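Local coordinates for lactate dehydrogenase (Eimeria maxima, PDB 6CT6) that catalyses the NADH-dependent reduction of pyruvate to lactate and the reverse oxidation, here holding the cofactor and the pyruvate analogue oxamate, at the interface of chains A and B. Numbering follows the deposited sequence. Chains: chain A/B, Lactate dehydrogenase.

Contact 1: the interface of chains A and B. Residues chain A 162-163, 233, 244-246, 249; chain B 52, 55-56, 59.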
loop_
_atom_site.group_PDB
_atom_site.type_symbol
_atom_site.label_atom_id
_atom_site.label_comp_id
_atom_site.label_asym_id
_atom_site.label_seq_id
_atom_site.Cartn_x
_atom_site.Cartn_y
_atom_site.Cartn_z
ATOM N N SER A 162 10.876 14.220 -6.013
ATOM C CA SER A 162 10.151 14.230 -4.745
ATOM C C SER A 162 11.094 14.045 -3.567
ATOM O O SER A 162 10.838 14.568 -2.477
ATOM C CB SER A 162 9.081 13.138 -4.736
ATOM O OG SER A 162 8.048 13.434 -5.661
ATOM N N ARG A 163 12.188 13.308 -3.769
ATOM C CA ARG A 163 13.176 13.119 -2.714
ATOM C C ARG A 163 13.939 14.410 -2.454
ATOM O O ARG A 163 14.117 14.816 -1.300
ATOM C CB ARG A 163 14.124 11.983 -3.101
ATOM C CG ARG A 163 13.432 10.631 -3.170
ATOM C CD ARG A 163 14.270 9.567 -3.864
ATOM N NE ARG A 163 13.736 8.229 -3.619
ATOM C CZ ARG A 163 14.148 7.126 -4.239
ATOM N NH1 ARG A 163 15.103 7.185 -5.160
ATOM N NH2 ARG A 163 13.597 5.955 -3.942
ATOM N N ILE A 233 17.720 3.333 0.946
ATOM C CA ILE A 233 16.523 2.562 1.270
ATOM C C ILE A 233 16.802 1.067 1.148
ATOM O O ILE A 233 16.481 0.283 2.049
ATOM C CB ILE A 233 15.350 3.005 0.377
ATOM C CG1 ILE A 233 14.905 4.420 0.770
ATOM C CG2 ILE A 233 14.176 2.035 0.484
ATOM C CD1 ILE A 233 13.829 5.022 -0.124
ATOM N N TYR A 244 6.678 2.576 -2.408
ATOM C CA TYR A 244 5.567 3.484 -2.133
ATOM C C TYR A 244 5.667 4.749 -2.981
ATOM O O TYR A 244 4.794 5.008 -3.816
ATOM C CB TYR A 244 5.501 3.833 -0.641
ATOM C CG TYR A 244 5.001 2.689 0.214
ATOM C CD1 TYR A 244 3.746 2.133 -0.010
ATOM C CD2 TYR A 244 5.779 2.160 1.239
ATOM C CE1 TYR A 244 3.281 1.083 0.758
ATOM C CE2 TYR A 244 5.320 1.108 2.016
ATOM C CZ TYR A 244 4.070 0.575 1.771
ATOM O OH TYR A 244 3.606 -0.471 2.535
ATOM N N ALA A 245 6.707 5.554 -2.776
ATOM C CA ALA A 245 6.870 6.749 -3.602
ATOM C C ALA A 245 7.005 6.431 -5.087
ATOM O O ALA A 245 6.432 7.175 -5.902
ATOM C CB ALA A 245 8.067 7.572 -3.107
ATOM N N PRO A 246 7.718 5.383 -5.514
ATOM C CA PRO A 246 7.707 5.056 -6.952
ATOM C C PRO A 246 6.312 4.762 -7.488
ATOM O O PRO A 246 5.943 5.246 -8.568
ATOM C CB PRO A 246 8.636 3.836 -7.037
ATOM C CG PRO A 246 9.528 3.952 -5.869
ATOM C CD PRO A 246 8.714 4.584 -4.776
ATOM N N SER A 249 4.234 7.999 -7.670
ATOM C CA SER A 249 4.740 8.849 -8.746
ATOM C C SER A 249 4.154 8.438 -10.089
ATOM O O SER A 249 3.676 9.283 -10.856
ATOM C CB SER A 249 6.269 8.789 -8.787
ATOM O OG SER A 249 6.849 9.495 -7.700
ATOM N N ASP B 52 11.103 5.773 2.558
ATOM C CA ASP B 52 10.259 5.699 1.368
ATOM C C ASP B 52 8.953 6.467 1.560
ATOM O O ASP B 52 8.491 7.166 0.650
ATOM C CB ASP B 52 9.981 4.231 1.049
ATOM C CG ASP B 52 9.288 4.031 -0.282
ATOM O OD1 ASP B 52 9.268 4.970 -1.103
ATOM O OD2 ASP B 52 8.773 2.915 -0.510
ATOM N N HIS B 55 9.305 10.234 1.499
ATOM C CA HIS B 55 9.315 10.617 0.091
ATOM C C HIS B 55 7.905 10.620 -0.483
ATOM O O HIS B 55 7.531 11.538 -1.224
ATOM C CB HIS B 55 10.207 9.667 -0.706
ATOM C CG HIS B 55 11.626 9.619 -0.225
ATOM N ND1 HIS B 55 12.484 8.589 -0.545
ATOM C CD2 HIS B 55 12.338 10.477 0.544
ATOM C CE1 HIS B 55 13.662 8.812 0.011
ATOM N NE2 HIS B 55 13.601 9.952 0.677
ATOM N N ASN B 56 7.104 9.606 -0.148
ATOM C CA ASN B 56 5.745 9.530 -0.675
ATOM C C ASN B 56 4.940 10.765 -0.295
ATOM O O ASN B 56 4.237 11.344 -1.132
ATOM C CB ASN B 56 5.048 8.266 -0.172
ATOM C CG ASN B 56 3.659 8.104 -0.749
ATOM O OD1 ASN B 56 3.501 7.695 -1.899
ATOM N ND2 ASN B 56 2.642 8.438 0.042
ATOM N N VAL B 59 5.674 13.329 -2.628
ATOM C CA VAL B 59 5.027 13.052 -3.911
ATOM C C VAL B 59 3.621 13.641 -3.933
ATOM O O VAL B 59 3.184 14.198 -4.948
ATOM C CB VAL B 59 5.005 11.536 -4.196
ATOM C CG1 VAL B 59 4.203 11.235 -5.467
ATOM C CG2 VAL B 59 6.424 10.970 -4.317
HETATM O O HOH W 1 11.233 6.395 -2.016
#
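The backbone N-H groups of A:Tyr244 and A:Ala245, at the start of helix 244-258, meet the carboxylate of B:Asp52, which projects from helix 45-59. B:Asp52 thus caps the first turn of the partner's helix. OD2 of B:Asp52 takes the N of A:Tyr244 at 2.8 Å. OD1 of B:Asp52 takes the N of A:Ala245 at 3.1 Å. Both donors come on the syn side of their oxygens, the second further out of the carboxylate plane (34°). CG of B:Asp52 stands anti to its backbone N (chi1 -171°), which carries the carboxylate across to chain A. The amino end of helix 244-258 may help stabilise a negative charge on B:Asp52.

A:Arg163 passes over one face of the B:His55 imidazole. CG of A:Arg163 sits above the centre of the B:His55 ring, 3.5 Å from the centroid, in a CH-pi contact. The guanidinium plane is turned 63° from the ring. At the edge of both groups lies a water, in plane with each. This water binds OD1 of B:Asp52 at 2.6 Å, and also ND1 of B:His55 and NH2 of A:Arg163. The water therefore joins three side chains from two subunits. CD1 of A:Ile233 meets the imidazole tip to tip.

B:Val59 turns its CG2 branch to A:Ser162. CG2 of B:Val59 packs closely on CB of A:Ser162, 3.5 Å away. The methyl of A:Ala245 rests against B:His55 and B:Asn56. OG of A:Ser249 turns back to the carbonyl O of A:Ala245 at 3.0 Å.

A:Arg163 also lines the oxamate pocket, so this patch sets helix 45-59 of the NAD-binding domain of chain B beside the active site of chain A.

Contact 2: the interface of chains A and B. Residues chain A 54, 58-59, 61-63; chain B 162, 165-166, 176.
One face of the B:Arg166 guanidinium carries CB of A:Cys54, 3.9 Å above the plane and over its centre. The carbonyl O of A:Cys54 lies 3.4 Å from CD of the same arginine. The chain of B:Arg166 bends at chi2 (75°), which brings the flat group alongside helix 45-59 of chain A.

The B:Arg165 guanidinium works by its end. NH1 and NH2 both point to the carbonyl O of A:Ser58, in the last turn of helix 45-59. NH1 of B:Arg165 lies 2.9 Å from O of A:Ser58, and NH2 makes a second, longer bond to it. Both nitrogens reach the oxygen from the same face of the carbonyl plane. NH1 stands well above that plane, and NH2 is tilted less. A bend at chi3 (51°) turns the arginine end toward this oxygen. NH2 also binds the carbonyl O of B:Pro176 in its own chain, which helps fix the rotation of the guanidinium.

A:Asp61 adds a salt bridge to the same NH2 through OD1. The carboxylate and guanidinium planes are nearly perpendicular, 80° apart. No N-H of NH2 is aimed at OD1, so this is a charge contact and not a hydrogen bond. The arginine may also steady the carboxyl end of the helix, where carbonyl groups gather.

The ring of B:Pro176 lies against the turn after the helix. Its CB packs on CA of A:Ser58, and its CG and CD face the backbone of A:Asn62 and A:Gly63.

The hydroxyl OG of A:Ser58 donates to the carbonyl O of B:Ser162 at 3.1 Å, in the carbonyl plane and on a lone pair.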
loop_
_atom_site.group_PDB
_atom_site.type_symbol
_atom_site.label_atom_id
_atom_site.label_comp_id
_atom_site.label_asym_id
_atom_site.label_seq_id
_atom_site.Cartn_x
_atom_site.Cartn_y
_atom_site.Cartn_z
ATOM N N CYS A 54 -10.247 -5.996 -4.193
ATOM C CA CYS A 54 -11.693 -5.894 -4.364
ATOM C C CYS A 54 -12.386 -5.733 -3.019
ATOM O O CYS A 54 -13.321 -4.933 -2.884
ATOM C CB CYS A 54 -12.230 -7.120 -5.104
ATOM S SG CYS A 54 -11.921 -7.101 -6.891
ATOM N N SER A 58 -14.603 -2.229 -1.216
ATOM C CA SER A 58 -15.812 -2.276 -0.403
ATOM C C SER A 58 -15.571 -1.681 0.982
ATOM O O SER A 58 -16.458 -1.024 1.542
ATOM C CB SER A 58 -16.311 -3.721 -0.318
ATOM O OG SER A 58 -17.384 -3.860 0.593
ATOM N N VAL A 59 -14.376 -1.889 1.545
ATOM C CA VAL A 59 -14.013 -1.232 2.802
ATOM C C VAL A 59 -14.197 0.278 2.692
ATOM O O VAL A 59 -14.653 0.930 3.639
ATOM C CB VAL A 59 -12.567 -1.591 3.204
ATOM C CG1 VAL A 59 -12.110 -0.767 4.411
ATOM C CG2 VAL A 59 -12.440 -3.074 3.519
ATOM N N ASP A 61 -16.162 1.747 0.438
ATOM C CA ASP A 61 -17.513 2.052 -0.036
ATOM C C ASP A 61 -17.574 2.386 -1.526
ATOM O O ASP A 61 -18.441 3.155 -1.947
ATOM C CB ASP A 61 -18.134 3.207 0.761
ATOM C CG ASP A 61 -18.336 2.874 2.226
ATOM O OD1 ASP A 61 -18.708 1.724 2.530
ATOM O OD2 ASP A 61 -18.122 3.768 3.072
ATOM N N ASN A 62 -16.693 1.828 -2.355
ATOM C CA ASN A 62 -16.788 2.039 -3.795
ATOM C C ASN A 62 -16.657 0.702 -4.515
ATOM O O ASN A 62 -16.329 -0.325 -3.915
ATOM C CB ASN A 62 -15.749 3.065 -4.293
ATOM C CG ASN A 62 -14.335 2.506 -4.388
ATOM O OD1 ASN A 62 -14.109 1.391 -4.858
ATOM N ND2 ASN A 62 -13.366 3.308 -3.964
ATOM N N GLY A 63 -16.931 0.726 -5.815
ATOM C CA GLY A 63 -17.010 -0.491 -6.599
ATOM C C GLY A 63 -15.863 -0.704 -7.567
ATOM O O GLY A 63 -16.001 -1.470 -8.527
ATOM N N SER B 162 -16.647 -6.559 5.087
ATOM C CA SER B 162 -16.396 -5.970 3.776
ATOM C C SER B 162 -16.411 -7.025 2.682
ATOM O O SER B 162 -16.778 -6.730 1.539
ATOM C CB SER B 162 -15.059 -5.231 3.765
ATOM O OG SER B 162 -13.973 -6.142 3.675
ATOM N N ARG B 165 -20.037 -7.905 2.051
ATOM C CA ARG B 165 -20.687 -6.805 1.345
ATOM C C ARG B 165 -20.264 -6.750 -0.121
ATOM O O ARG B 165 -21.086 -6.459 -0.997
ATOM C CB ARG B 165 -20.373 -5.481 2.042
ATOM C CG ARG B 165 -20.978 -5.348 3.436
ATOM C CD ARG B 165 -20.397 -4.163 4.195
ATOM N NE ARG B 165 -20.449 -2.930 3.409
ATOM C CZ ARG B 165 -19.393 -2.213 3.027
ATOM N NH1 ARG B 165 -18.158 -2.569 3.363
ATOM N NH2 ARG B 165 -19.577 -1.115 2.310
ATOM N N ARG B 166 -18.988 -7.019 -0.409
ATOM C CA ARG B 166 -18.516 -6.973 -1.791
ATOM C C ARG B 166 -19.248 -7.991 -2.655
ATOM O O ARG B 166 -19.578 -7.712 -3.814
ATOM C CB ARG B 166 -17.006 -7.225 -1.838
ATOM C CG ARG B 166 -16.421 -7.390 -3.245
ATOM C CD ARG B 166 -16.317 -6.067 -3.987
ATOM N NE ARG B 166 -16.181 -6.267 -5.427
ATOM C CZ ARG B 166 -15.578 -5.420 -6.258
ATOM N NH1 ARG B 166 -15.029 -4.301 -5.803
ATOM N NH2 ARG B 166 -15.514 -5.700 -7.552
ATOM N N PRO B 176 -21.196 -1.044 -3.108
ATOM C CA PRO B 176 -21.009 -1.508 -1.723
ATOM C C PRO B 176 -21.378 -0.454 -0.695
ATOM O O PRO B 176 -21.706 -0.792 0.451
ATOM C CB PRO B 176 -19.514 -1.856 -1.665
ATOM C CG PRO B 176 -19.080 -1.997 -3.083
ATOM C CD PRO B 176 -19.928 -1.053 -3.861
#

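Contact 1 and contact 2 lie about 28 Å apart, measured between the centres of their C-alpha atoms. Both pair helix 45-59 of one subunit with helix 157-172 of the other. Chain B supplies helix 45-59 in contact 1, and chain A supplies it in contact 2. Contact 1 also draws in helices 216-237 and 244-258 of chain A. Contact 2 adds loop 61-63 of chain A and the 3-10 helix 176-178 of chain B. Residues 59 and 162 serve in both. Two-fold symmetry repeats each patch, and the pair probably reflects a biological assembly, as the family suggests. Pairing may help shape the active site.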